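Local coordinates for Alpha/beta hydrolase (Enterobacter asburiae, PDB 6KMO), which probably hydrolyses carboxylic esters, as an esterase or lipase built on the alpha/beta hydrolase fold, at residues D124-S129 / L325-A330; L176-V181 / N204-V210; I201-V205 / A331-K337; L229-M234 / L276-R280. The protein carries 2 engineered substitutions. One frame throughout, in Å; residues are numbered along the deposited sequence.

Contact 1. Residues D124-S129 / L325-A330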
loop_
_atom_site.group_PDB
_atom_site.type_symbol
_atom_site.label_atom_id
_atom_site.label_comp_id
_atom_site.label_asym_id
_atom_site.label_seq_id
_atom_site.Cartn_x
_atom_site.Cartn_y
_atom_site.Cartn_z
ATOM N N ASP A 124 1.134 5.641 16.249
ATOM C CA ASP A 124 0.522 4.669 15.348
ATOM C C ASP A 124 1.580 3.760 14.725
ATOM O O ASP A 124 1.371 2.549 14.586
ATOM C CB ASP A 124 -0.246 5.382 14.229
ATOM C CG ASP A 124 -1.565 5.959 14.661
ATOM O OD1 ASP A 124 -2.081 5.632 15.758
ATOM O OD2 ASP A 124 -2.114 6.771 13.877
ATOM N N LEU A 125 2.715 4.327 14.321
ATOM C CA LEU A 125 3.759 3.527 13.688
ATOM C C LEU A 125 4.437 2.595 14.686
ATOM O O LEU A 125 4.791 1.464 14.344
ATOM C CB LEU A 125 4.791 4.454 13.038
ATOM C CG LEU A 125 4.314 5.243 11.803
ATOM C CD1 LEU A 125 5.263 6.398 11.538
ATOM C CD2 LEU A 125 4.168 4.339 10.589
ATOM N N VAL A 126 4.642 3.068 15.913
ATOM C CA VAL A 126 5.185 2.224 16.973
ATOM C C VAL A 126 4.255 1.054 17.247
ATOM O O VAL A 126 4.688 -0.096 17.333
ATOM C CB VAL A 126 5.412 3.087 18.224
ATOM C CG1 VAL A 126 5.654 2.199 19.459
ATOM C CG2 VAL A 126 6.574 4.032 18.000
ATOM N N ARG A 127 2.960 1.324 17.370
ATOM C CA ARG A 127 2.014 0.250 17.672
ATOM C C ARG A 127 1.941 -0.766 16.539
ATOM O O ARG A 127 1.887 -1.978 16.788
ATOM C CB ARG A 127 0.652 0.871 17.956
ATOM C CG ARG A 127 0.606 1.598 19.290
ATOM C CD ARG A 127 -0.586 2.536 19.388
ATOM N NE ARG A 127 -1.820 1.800 19.188
ATOM C CZ ARG A 127 -2.432 1.107 20.140
ATOM N NH1 ARG A 127 -1.947 1.089 21.373
ATOM N NH2 ARG A 127 -3.539 0.443 19.850
ATOM N N ALA A 128 1.950 -0.297 15.292
ATOM C CA ALA A 128 1.821 -1.196 14.159
ATOM C C ALA A 128 3.097 -1.981 13.889
ATOM O O ALA A 128 3.034 -3.068 13.310
ATOM C CB ALA A 128 1.402 -0.413 12.921
ATOM N N SER A 129 4.257 -1.454 14.268
ATOM C CA SER A 129 5.522 -2.123 14.001
ATOM C C SER A 129 6.061 -2.913 15.186
ATOM O O SER A 129 6.885 -3.818 14.978
ATOM C CB SER A 129 6.593 -1.100 13.597
ATOM O OG SER A 129 6.937 -0.268 14.702
ATOM N N LEU A 325 -1.049 3.306 7.628
ATOM C CA LEU A 325 -0.082 3.313 8.719
ATOM C C LEU A 325 0.119 1.913 9.280
ATOM O O LEU A 325 1.244 1.536 9.627
ATOM C CB LEU A 325 -0.496 4.318 9.792
ATOM C CG LEU A 325 -0.507 5.765 9.281
ATOM C CD1 LEU A 325 -0.976 6.712 10.388
ATOM C CD2 LEU A 325 0.855 6.213 8.754
ATOM N N GLU A 326 -0.948 1.114 9.355
ATOM C CA GLU A 326 -0.787 -0.298 9.706
ATOM C C GLU A 326 0.156 -0.995 8.729
ATOM O O GLU A 326 1.017 -1.780 9.136
ATOM C CB GLU A 326 -2.145 -1.015 9.743
ATOM C CG GLU A 326 -2.061 -2.474 10.174
ATOM C CD GLU A 326 -1.683 -2.640 11.638
ATOM O OE1 GLU A 326 -1.947 -1.724 12.443
ATOM O OE2 GLU A 326 -1.144 -3.711 11.995
ATOM N N GLN A 327 0.012 -0.701 7.438
ATOM C CA GLN A 327 0.809 -1.351 6.405
ATOM C C GLN A 327 2.260 -0.896 6.438
ATOM O O GLN A 327 3.175 -1.702 6.196
ATOM C CB GLN A 327 0.155 -1.084 5.044
ATOM C CG GLN A 327 -1.174 -1.804 4.864
ATOM C CD GLN A 327 -1.793 -1.603 3.506
ATOM O OE1 GLN A 327 -1.659 -0.548 2.891
ATOM N NE2 GLN A 327 -2.505 -2.617 3.031
ATOM N N ALA A 328 2.503 0.385 6.722
ATOM C CA ALA A 328 3.878 0.832 6.925
ATOM C C ALA A 328 4.500 0.123 8.115
ATOM O O ALA A 328 5.654 -0.323 8.050
ATOM C CB ALA A 328 3.919 2.347 7.117
ATOM N N GLY A 329 3.752 0.013 9.212
ATOM C CA GLY A 329 4.274 -0.657 10.397
ATOM C C GLY A 329 4.560 -2.127 10.161
ATOM O O GLY A 329 5.563 -2.653 10.651
ATOM N N ALA A 330 3.706 -2.804 9.392
ATOM C CA ALA A 330 3.924 -4.220 9.115
ATOM C C ALA A 330 5.192 -4.422 8.297
ATOM O O ALA A 330 5.956 -5.365 8.544
ATOM C CB ALA A 330 2.708 -4.805 8.391
HETATM O O HOH W 1 1.410 -4.528 11.484
#
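Ala128 and Ser129 rest directly on Gly329, where helix 115-129 crosses helix 319-335 with short-segment axes 7.5 Å apart and a crossing angle of -54°. With only hydrogen on the facing side of the glycine, the two backbones meet: Ser129 CA makes a CA-H...O contact with Gly329 O at 3.4 Å. The Ala128 CB methyl, next to Ser129, lies 3.6 Å from OE1 of Glu326, about a turn before Gly329, and also faces the backbone oxygen of Leu325. Glu326 leaves its helix in the other direction, but its CG is anti to the backbone N (chi1 -177°) and the bend at chi2 (69°) swings the carboxylate back to Ala128. A water donates to Glu326 OE2 at 2.7 Å and to Ala128 O at 2.8 Å.

The inner flank is aliphatic. Leu125 CD2 approaches Ala328 CB at 4.0 Å and has Leu325 CD2 close by, while Leu125 also leans on Phe102 and Phe104 of the central sheet. Leu325 CD1 passes 3.7 Å from Asp124 OD2, an oxygen that forms a salt bridge with Arg120. Farther back, Ser129 OG bonds to Leu125 O and also pairs with Ala131 N, which together restrain its rotation; Ser129 N reaches the same Leu125 oxygen from the opposite face.

The glycine thus lets two helices on one side of the alpha/beta hydrolase sheet approach backbone to backbone, the polar link being left to the water.

Contact 2. Residues L176-V181 / N204-V210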
loop_
_atom_site.group_PDB
_atom_site.type_symbol
_atom_site.label_atom_id
_atom_site.label_comp_id
_atom_site.label_asym_id
_atom_site.label_seq_id
_atom_site.Cartn_x
_atom_site.Cartn_y
_atom_site.Cartn_z
ATOM N N LEU A 176 14.862 3.881 9.505
ATOM C CA LEU A 176 14.736 5.321 9.339
ATOM C C LEU A 176 13.357 5.601 8.776
ATOM O O LEU A 176 13.006 5.060 7.725
ATOM C CB LEU A 176 15.796 5.852 8.369
ATOM C CG LEU A 176 17.265 5.612 8.710
ATOM C CD1 LEU A 176 18.166 6.127 7.599
ATOM C CD2 LEU A 176 17.652 6.253 10.029
ATOM N N VAL A 177 12.588 6.447 9.455
ATOM C CA VAL A 177 11.207 6.740 9.071
ATOM C C VAL A 177 10.977 8.239 9.146
ATOM O O VAL A 177 11.436 8.910 10.076
ATOM C CB VAL A 177 10.211 6.023 10.005
ATOM C CG1 VAL A 177 8.772 6.353 9.630
ATOM C CG2 VAL A 177 10.430 4.499 9.985
ATOM N N GLY A 178 10.243 8.783 8.182
ATOM C CA GLY A 178 9.892 10.192 8.250
ATOM C C GLY A 178 8.877 10.556 7.192
ATOM O O GLY A 178 8.793 9.919 6.141
ATOM N N ASN A 179 8.137 11.629 7.480
ATOM C CA ASN A 179 7.106 12.143 6.572
ATOM C C ASN A 179 7.541 13.465 5.956
ATOM O O ASN A 179 8.058 14.342 6.653
ATOM C CB ASN A 179 5.761 12.359 7.288
ATOM C CG ASN A 179 5.850 13.298 8.481
ATOM O OD1 ASN A 179 6.623 13.065 9.415
ATOM N ND2 ASN A 179 5.035 14.348 8.479
ATOM N N SER A 180 7.349 13.589 4.639
ATOM C CA SER A 180 7.511 14.873 3.948
ATOM C C SER A 180 8.988 15.266 3.921
ATOM O O SER A 180 9.810 14.502 3.405
ATOM C CB SER A 180 6.596 15.914 4.576
ATOM O OG SER A 180 5.293 15.383 4.774
ATOM N N VAL A 181 9.367 16.419 4.483
ATOM C CA VAL A 181 10.794 16.716 4.606
ATOM C C VAL A 181 11.464 15.712 5.543
ATOM O O VAL A 181 12.681 15.519 5.465
ATOM C CB VAL A 181 11.139 18.162 5.009
ATOM C CG1 VAL A 181 10.622 19.161 3.976
ATOM C CG2 VAL A 181 10.709 18.496 6.427
ATOM N N ASN A 204 14.172 1.756 5.346
ATOM C CA ASN A 204 13.716 3.136 5.276
ATOM C C ASN A 204 12.227 3.149 4.953
ATOM O O ASN A 204 11.774 2.416 4.069
ATOM C CB ASN A 204 14.391 3.866 4.120
ATOM C CG ASN A 204 15.854 4.071 4.311
ATOM O OD1 ASN A 204 16.347 4.167 5.434
ATOM N ND2 ASN A 204 16.569 4.189 3.207
ATOM N N VAL A 205 11.483 4.023 5.613
ATOM C CA VAL A 205 10.103 4.315 5.244
ATOM C C VAL A 205 10.011 5.809 4.985
ATOM O O VAL A 205 10.128 6.625 5.907
ATOM C CB VAL A 205 9.083 3.877 6.298
ATOM C CG1 VAL A 205 7.692 4.198 5.783
ATOM C CG2 VAL A 205 9.206 2.395 6.615
ATOM N N MET A 206 9.819 6.172 3.726
ATOM C CA MET A 206 9.695 7.559 3.290
ATOM C C MET A 206 8.221 7.812 3.019
ATOM O O MET A 206 7.670 7.326 2.022
ATOM C CB MET A 206 10.554 7.808 2.045
ATOM C CG MET A 206 12.049 7.618 2.260
ATOM S SD MET A 206 13.154 7.661 0.737
ATOM C CE MET A 206 12.916 9.387 0.214
ATOM N N LEU A 207 7.579 8.552 3.915
ATOM C CA LEU A 207 6.137 8.808 3.845
ATOM C C LEU A 207 5.941 10.130 3.117
ATOM O O LEU A 207 6.354 11.188 3.607
ATOM C CB LEU A 207 5.526 8.861 5.241
ATOM C CG LEU A 207 5.651 7.566 6.055
ATOM C CD1 LEU A 207 5.198 7.823 7.479
ATOM C CD2 LEU A 207 4.866 6.447 5.435
ATOM N N TRP A 208 5.329 10.054 1.936
ATOM C CA TRP A 208 5.042 11.192 1.064
ATOM C C TRP A 208 6.209 12.196 1.068
ATOM O O TRP A 208 6.039 13.370 1.445
ATOM C CB TRP A 208 3.694 11.843 1.380
ATOM C CG TRP A 208 3.382 11.992 2.828
ATOM C CD1 TRP A 208 3.587 13.113 3.572
ATOM C CD2 TRP A 208 2.840 11.005 3.726
ATOM N NE1 TRP A 208 3.239 12.887 4.882
ATOM C CE2 TRP A 208 2.760 11.608 4.995
ATOM C CE3 TRP A 208 2.431 9.676 3.591
ATOM C CZ2 TRP A 208 2.294 10.924 6.113
ATOM C CZ3 TRP A 208 1.967 9.003 4.720
ATOM C CH2 TRP A 208 1.902 9.634 5.950
ATOM N N PRO A 209 7.394 11.772 0.635
ATOM C CA PRO A 209 8.614 12.555 0.838
ATOM C C PRO A 209 8.794 13.686 -0.163
ATOM O O PRO A 209 8.310 13.648 -1.299
ATOM C CB PRO A 209 9.723 11.515 0.609
ATOM C CG PRO A 209 9.118 10.577 -0.425
ATOM C CD PRO A 209 7.686 10.437 0.065
ATOM N N VAL A 210 9.566 14.678 0.284
ATOM C CA VAL A 210 10.206 15.664 -0.586
ATOM C C VAL A 210 11.502 15.057 -1.115
ATOM O O VAL A 210 12.329 14.580 -0.330
ATOM C CB VAL A 210 10.520 16.947 0.197
ATOM C CG1 VAL A 210 11.376 17.893 -0.651
ATOM C CG2 VAL A 210 9.262 17.633 0.706
#
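Trp208 meets Asn179 and Ser180 where two parallel strands end. Its CB lies beside Asp277, and chi1 of 42° places CG between the backbone N and the carbonyl carbon. From there the five-membered edge reaches Ser180, whose OG lies near the ring plane at CD1; how close it comes is uncertain, because the serine has a second conformer. NE1 instead donates to Asp308 OD1, while Asn179 CB sits obliquely 3.5 Å from NE1. Farther along the indole, CE2 and CZ2 also border Asn179 CB, whose amide continues to His118 and Asp308.

A backbone ladder sets this register. Val205 N donates to Leu176 O (2.8 Å), Gly178 N to Val205 O (3.1 Å) and Leu207 N to Gly178 O (2.9 Å). Beyond the strands, Ser180 N bonds to Leu207 O at 2.8 Å. Val210 N then reaches Ser180 O from well above the carbonyl plane.

Ser180, with phi 70° and psi -121°, makes the strained turn between strand 174-179 and helix 181-195. Together with Gly178 and Gly182 of a GxSxG sequence, this is consistent with the nucleophile elbow of the alpha/beta hydrolases, set in a beta-alpha-beta unit.

Contact 3. Residues I201-V205 / A331-K337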
loop_
_atom_site.group_PDB
_atom_site.type_symbol
_atom_site.label_atom_id
_atom_site.label_comp_id
_atom_site.label_asym_id
_atom_site.label_seq_id
_atom_site.Cartn_x
_atom_site.Cartn_y
_atom_site.Cartn_z
ATOM N N ILE A 201 21.608 0.160 8.335
ATOM C CA ILE A 201 20.189 0.506 8.379
ATOM C C ILE A 201 19.403 -0.651 7.781
ATOM O O ILE A 201 19.648 -1.042 6.631
ATOM C CB ILE A 201 19.917 1.806 7.594
ATOM C CG1 ILE A 201 20.679 2.995 8.183
ATOM C CG2 ILE A 201 18.417 2.105 7.500
ATOM C CD1 ILE A 201 20.378 3.317 9.603
ATOM N N ARG A 202 18.429 -1.158 8.532
ATOM C CA ARG A 202 17.605 -2.268 8.073
ATOM C C ARG A 202 16.584 -1.843 7.029
ATOM O O ARG A 202 16.294 -2.601 6.091
ATOM C CB ARG A 202 16.824 -2.866 9.247
ATOM C CG ARG A 202 17.640 -3.814 10.125
ATOM C CD ARG A 202 17.980 -5.099 9.376
ATOM N NE ARG A 202 18.562 -6.106 10.269
ATOM C CZ ARG A 202 17.848 -6.966 10.983
ATOM N NH1 ARG A 202 16.529 -6.965 10.929
ATOM N NH2 ARG A 202 18.464 -7.849 11.765
ATOM N N TYR A 203 15.982 -0.666 7.191
ATOM C CA TYR A 203 14.831 -0.325 6.364
ATOM C C TYR A 203 14.570 1.163 6.462
ATOM O O TYR A 203 14.706 1.750 7.537
ATOM C CB TYR A 203 13.581 -1.072 6.837
ATOM C CG TYR A 203 12.503 -1.287 5.799
ATOM C CD1 TYR A 203 12.778 -1.998 4.652
ATOM C CD2 TYR A 203 11.201 -0.836 6.002
ATOM C CE1 TYR A 203 11.789 -2.227 3.699
ATOM C CE2 TYR A 203 10.212 -1.060 5.063
ATOM C CZ TYR A 203 10.510 -1.749 3.911
ATOM O OH TYR A 203 9.508 -2.005 2.993
ATOM N N ASN A 204 14.172 1.756 5.346
ATOM C CA ASN A 204 13.716 3.136 5.276
ATOM C C ASN A 204 12.227 3.149 4.953
ATOM O O ASN A 204 11.774 2.416 4.069
ATOM C CB ASN A 204 14.391 3.866 4.120
ATOM C CG ASN A 204 15.854 4.071 4.311
ATOM O OD1 ASN A 204 16.347 4.167 5.434
ATOM N ND2 ASN A 204 16.569 4.189 3.207
ATOM N N VAL A 205 11.483 4.023 5.613
ATOM C CA VAL A 205 10.103 4.315 5.244
ATOM C C VAL A 205 10.011 5.809 4.985
ATOM O O VAL A 205 10.128 6.625 5.907
ATOM C CB VAL A 205 9.083 3.877 6.298
ATOM C CG1 VAL A 205 7.692 4.198 5.783
ATOM C CG2 VAL A 205 9.206 2.395 6.615
ATOM N N ALA A 331 5.428 -3.562 7.312
ATOM C CA ALA A 331 6.652 -3.665 6.527
ATOM C C ALA A 331 7.868 -3.425 7.401
ATOM O O ALA A 331 8.873 -4.149 7.307
ATOM C CB ALA A 331 6.594 -2.668 5.366
ATOM N N LEU A 332 7.802 -2.432 8.278
ATOM C CA LEU A 332 8.928 -2.154 9.154
ATOM C C LEU A 332 9.186 -3.314 10.105
ATOM O O LEU A 332 10.344 -3.690 10.338
ATOM C CB LEU A 332 8.638 -0.873 9.920
ATOM C CG LEU A 332 9.784 -0.292 10.729
ATOM C CD1 LEU A 332 11.025 -0.050 9.895
ATOM C CD2 LEU A 332 9.303 1.010 11.362
ATOM N N HIS A 333 8.125 -3.893 10.667
ATOM C CA HIS A 333 8.283 -5.046 11.542
ATOM C C HIS A 333 9.026 -6.173 10.843
ATOM O O HIS A 333 9.947 -6.780 11.420
ATOM C CB HIS A 333 6.918 -5.550 12.004
ATOM C CG HIS A 333 7.000 -6.774 12.857
ATOM N ND1 HIS A 333 7.117 -6.712 14.226
ATOM C CD2 HIS A 333 6.990 -8.091 12.539
ATOM C CE1 HIS A 333 7.183 -7.937 14.720
ATOM N NE2 HIS A 333 7.114 -8.792 13.719
ATOM N N GLU A 334 8.658 -6.464 9.596
ATOM C CA GLU A 334 9.287 -7.568 8.893
ATOM C C GLU A 334 10.776 -7.332 8.715
ATOM O O GLU A 334 11.557 -8.287 8.712
ATOM C CB GLU A 334 8.592 -7.774 7.553
ATOM C CG GLU A 334 9.295 -8.697 6.590
ATOM C CD GLU A 334 9.276 -10.157 7.022
ATOM O OE1 GLU A 334 8.516 -10.536 7.948
ATOM O OE2 GLU A 334 10.028 -10.931 6.389
ATOM N N HIS A 335 11.202 -6.087 8.571
ATOM C CA HIS A 335 12.594 -5.776 8.286
ATOM C C HIS A 335 13.427 -5.492 9.524
ATOM O O HIS A 335 14.641 -5.346 9.399
ATOM C CB HIS A 335 12.679 -4.641 7.263
ATOM C CG HIS A 335 12.242 -5.078 5.913
ATOM N ND1 HIS A 335 13.138 -5.461 4.935
ATOM C CD2 HIS A 335 11.006 -5.289 5.402
ATOM C CE1 HIS A 335 12.468 -5.870 3.871
ATOM N NE2 HIS A 335 11.176 -5.783 4.131
ATOM N N LEU A 336 12.812 -5.449 10.700
ATOM C CA LEU A 336 13.526 -5.219 11.949
ATOM C C LEU A 336 13.692 -6.473 12.788
ATOM O O LEU A 336 14.235 -6.387 13.898
ATOM C CB LEU A 336 12.827 -4.120 12.740
ATOM C CG LEU A 336 12.913 -2.704 12.154
ATOM C CD1 LEU A 336 12.080 -1.763 13.023
ATOM C CD2 LEU A 336 14.332 -2.219 12.023
ATOM N N LYS A 337 13.283 -7.637 12.288
ATOM C CA LYS A 337 13.388 -8.881 13.056
ATOM C C LYS A 337 14.809 -9.336 13.316
ATOM O O LYS A 337 15.050 -10.037 14.312
ATOM C CB LYS A 337 12.652 -10.018 12.332
ATOM C CG LYS A 337 11.180 -9.845 12.277
ATOM C CD LYS A 337 10.472 -11.078 11.710
ATOM C CE LYS A 337 10.859 -11.365 10.269
ATOM N NZ LYS A 337 10.029 -12.462 9.657
HETATM O O HOH W 2 15.906 -5.213 5.522
#
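Tyr203 and His335 lie almost flat on each other in an offset stack, their ring centroids 4.0 Å apart and their planes inclined by 16°. The displacement is unequal in its effect: Tyr203 CE1 stands 3.5 Å above the middle of the imidazole, whereas His335 CG covers only the margin of the phenol. At the far end of the tyrosine, the OH is 3.8 Å from the Ala331 CB methyl. Leu332 CD1, in the conformer given, comes up to the ring edge near CD2.

The imidazole is also held at its rim. A water lying in its plane is 2.8 Å from His335 ND1 and donates to Arg202 O at 2.7 Å, so the ring that stacks on the strand residue is tied to the backbone just before it.

These contacts lay the C-terminal helix 319-335 against strand 203-207 in the alpha/beta hydrolase fold, the axes of the short segments nearly antiparallel and 9.0 Å apart at their closest. Val323 of the second subunit packs on both Tyr203 and Ala331.

Arg202 reaches the His335 carbonyl by curling. CB and CG already pass His335 O, and the bend at chi2 (-69°) keeps CD against it at 3.3 Å, before NH1 donates to the same oxygen at 2.9 Å. The N-H...O angle is 162°, and the oxygen lies in the guanidinium plane although the nitrogen stands above the carbonyl plane. Leu336 CD2 covers the aliphatic base of the arginine.

Contact 4. Residues L229-M234 / L276-R280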
loop_
_atom_site.group_PDB
_atom_site.type_symbol
_atom_site.label_atom_id
_atom_site.label_comp_id
_atom_site.label_asym_id
_atom_site.label_seq_id
_atom_site.Cartn_x
_atom_site.Cartn_y
_atom_site.Cartn_z
ATOM N N LEU A 229 -1.234 21.348 1.050
ATOM C CA LEU A 229 0.130 21.721 0.697
ATOM C C LEU A 229 0.104 22.339 -0.696
ATOM O O LEU A 229 -0.286 21.683 -1.662
ATOM C CB LEU A 229 1.062 20.516 0.717
ATOM C CG LEU A 229 2.488 20.809 0.239
ATOM C CD1 LEU A 229 3.156 21.778 1.196
ATOM C CD2 LEU A 229 3.290 19.529 0.109
ATOM N N SER A 230 0.555 23.586 -0.812
ATOM C CA SER A 230 0.564 24.273 -2.091
ATOM C C SER A 230 1.971 24.380 -2.670
ATOM O O SER A 230 2.977 24.219 -1.977
ATOM C CB SER A 230 0.003 25.684 -1.938
ATOM O OG SER A 230 0.936 26.455 -1.199
ATOM N N LYS A 231 2.040 24.677 -3.967
ATOM C CA LYS A 231 3.325 24.957 -4.601
ATOM C C LYS A 231 4.028 26.124 -3.921
ATOM O O LYS A 231 5.232 26.061 -3.653
ATOM C CB LYS A 231 3.128 25.234 -6.095
ATOM C CG LYS A 231 4.426 25.529 -6.840
ATOM C CD LYS A 231 4.179 25.812 -8.321
ATOM C CE LYS A 231 3.804 24.564 -9.072
ATOM N NZ LYS A 231 3.716 24.843 -10.544
ATOM N N ASN A 232 3.295 27.201 -3.619
ATOM C CA ASN A 232 3.940 28.348 -2.983
ATOM C C ASN A 232 4.442 28.009 -1.585
ATOM O O ASN A 232 5.473 28.542 -1.160
ATOM C CB ASN A 232 2.984 29.537 -2.939
ATOM C CG ASN A 232 2.886 30.242 -4.261
ATOM O OD1 ASN A 232 3.697 30.045 -5.139
ATOM N ND2 ASN A 232 1.870 31.077 -4.400
ATOM N N MET A 233 3.737 27.152 -0.851
ATOM C CA MET A 233 4.251 26.695 0.438
ATOM C C MET A 233 5.572 25.958 0.252
ATOM O O MET A 233 6.535 26.183 0.993
ATOM C CB MET A 233 3.227 25.800 1.137
ATOM C CG MET A 233 2.066 26.563 1.795
ATOM S SD MET A 233 0.553 25.535 2.183
ATOM C CE MET A 233 1.201 24.475 3.464
ATOM N N MET A 234 5.638 25.054 -0.724
ATOM C CA MET A 234 6.863 24.299 -0.951
ATOM C C MET A 234 8.025 25.220 -1.306
ATOM O O MET A 234 9.156 25.015 -0.841
ATOM C CB MET A 234 6.661 23.244 -2.033
ATOM C CG MET A 234 5.988 21.951 -1.543
ATOM S SD MET A 234 6.766 21.100 -0.064
ATOM C CE MET A 234 8.545 21.160 -0.575
ATOM N N LEU A 276 -3.081 12.919 -4.504
ATOM C CA LEU A 276 -3.360 14.337 -4.753
ATOM C C LEU A 276 -2.389 15.196 -3.959
ATOM O O LEU A 276 -2.797 15.937 -3.068
ATOM C CB LEU A 276 -4.826 14.666 -4.425
ATOM C CG LEU A 276 -5.844 13.902 -5.294
ATOM C CD1 LEU A 276 -6.415 12.729 -4.537
ATOM C CD2 LEU A 276 -6.963 14.825 -5.787
ATOM N N ASP A 277 -1.101 15.100 -4.287
ATOM C CA ASP A 277 -0.001 15.755 -3.575
ATOM C C ASP A 277 0.965 16.282 -4.623
ATOM O O ASP A 277 1.367 15.547 -5.527
ATOM C CB ASP A 277 0.673 14.711 -2.668
ATOM C CG ASP A 277 1.816 15.251 -1.807
ATOM O OD1 ASP A 277 2.262 16.402 -1.974
ATOM O OD2 ASP A 277 2.267 14.482 -0.909
ATOM N N VAL A 278 1.347 17.558 -4.506
ATOM C CA VAL A 278 2.358 18.113 -5.398
ATOM C C VAL A 278 3.622 17.253 -5.424
ATOM O O VAL A 278 4.275 17.153 -6.461
ATOM C CB VAL A 278 2.703 19.579 -5.057
ATOM C CG1 VAL A 278 1.504 20.491 -5.314
ATOM C CG2 VAL A 278 3.210 19.729 -3.631
ATOM N N LEU A 279 3.983 16.636 -4.299
ATOM C CA LEU A 279 5.196 15.841 -4.162
ATOM C C LEU A 279 5.054 14.424 -4.697
ATOM O O LEU A 279 6.030 13.675 -4.704
ATOM C CB LEU A 279 5.593 15.764 -2.687
ATOM C CG LEU A 279 5.801 17.094 -1.968
ATOM C CD1 LEU A 279 6.106 16.802 -0.515
ATOM C CD2 LEU A 279 6.869 17.931 -2.630
ATOM N N ARG A 280 3.869 14.020 -5.148
ATOM C CA ARG A 280 3.663 12.627 -5.532
ATOM C C ARG A 280 4.679 12.168 -6.571
ATOM O O ARG A 280 5.328 11.131 -6.413
ATOM C CB ARG A 280 2.258 12.476 -6.101
ATOM C CG ARG A 280 1.904 11.077 -6.520
ATOM C CD ARG A 280 0.664 11.112 -7.385
ATOM N NE ARG A 280 0.940 11.673 -8.694
ATOM C CZ ARG A 280 0.004 12.085 -9.548
ATOM N NH1 ARG A 280 -1.273 12.065 -9.222
ATOM N NH2 ARG A 280 0.367 12.513 -10.745
HETATM O O HOH W 3 0.013 19.008 -2.442
#
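The type I turn Asp277-Arg280 faces the start of helix 231-241, with Lys231 CA and Val278 CA 7.0 Å apart. Leu229 carries most of the side-chain contact through one methyl. Its CG is anti to the backbone N (chi1 175°), and chi2 of 65° turns CD2 onto the turn, 3.7 Å from Val278 CG2 and 4.0 Å from Leu279 CD1. The same methyl borders the Asp277 carboxylate, 3.9 Å from OD1, and the leucine crosses Val278 at about a right angle.

Met234 closes the other flank. It runs past Val278 in the opposite direction, its CG 4.1 Å from Val278 CG2, and bends at chi2 and chi3 bring SD and CE to Leu279 CD2. The direct side-chain contact is therefore largely apolar. A water adds a polar link: it accepts from Val278 N at 2.9 Å and lies within hydrogen-bonding distance of Leu229 O.

Each segment is shaped by its own cap. Ser230 OG accepts from Met233 N, and a weak bond from Ser230 N to Met233 SD completes a capping box at the start of the helix. In the other segment, Asp277 OD1 accepts from Leu279 N at 2.9 Å, with the N-H above the carboxylate plane. Asp277 OD2 bonds to His307 ND1, consistent with the acid-histidine pair of a catalytic triad.

Tyr220 of helix 218-222 packs against Met234, Val278 and Leu279. The turn itself links strand 269-274 to helix 280-292, so the contact sets the start of helix 231-241 beside this strand-to-helix connection.

Contact 2 occupies the centre of the chain and is the one of the four built on a ladder of strand hydrogen bonds. Contacts 1 and 3 share helix 319-335 and lie on the same side of the chain's centre, both reaching the second subunit; contact 1 joins helix to helix through close backbones, contact 3 helix to strand through stacked rings and an arginine. Contact 3 also shares Asn204 and Val205 with contact 2, while Leu125 of contact 1 packs on Val177. Contact 4 lies across the chain's centre from contacts 1 and 3. Its apolar loop packing meets contact 2 at Val210 and Leu279. Contact 2 is wholly buried, while contacts 1 and 3 extend to partly exposed residues and contact 3 to the exposed Lys337.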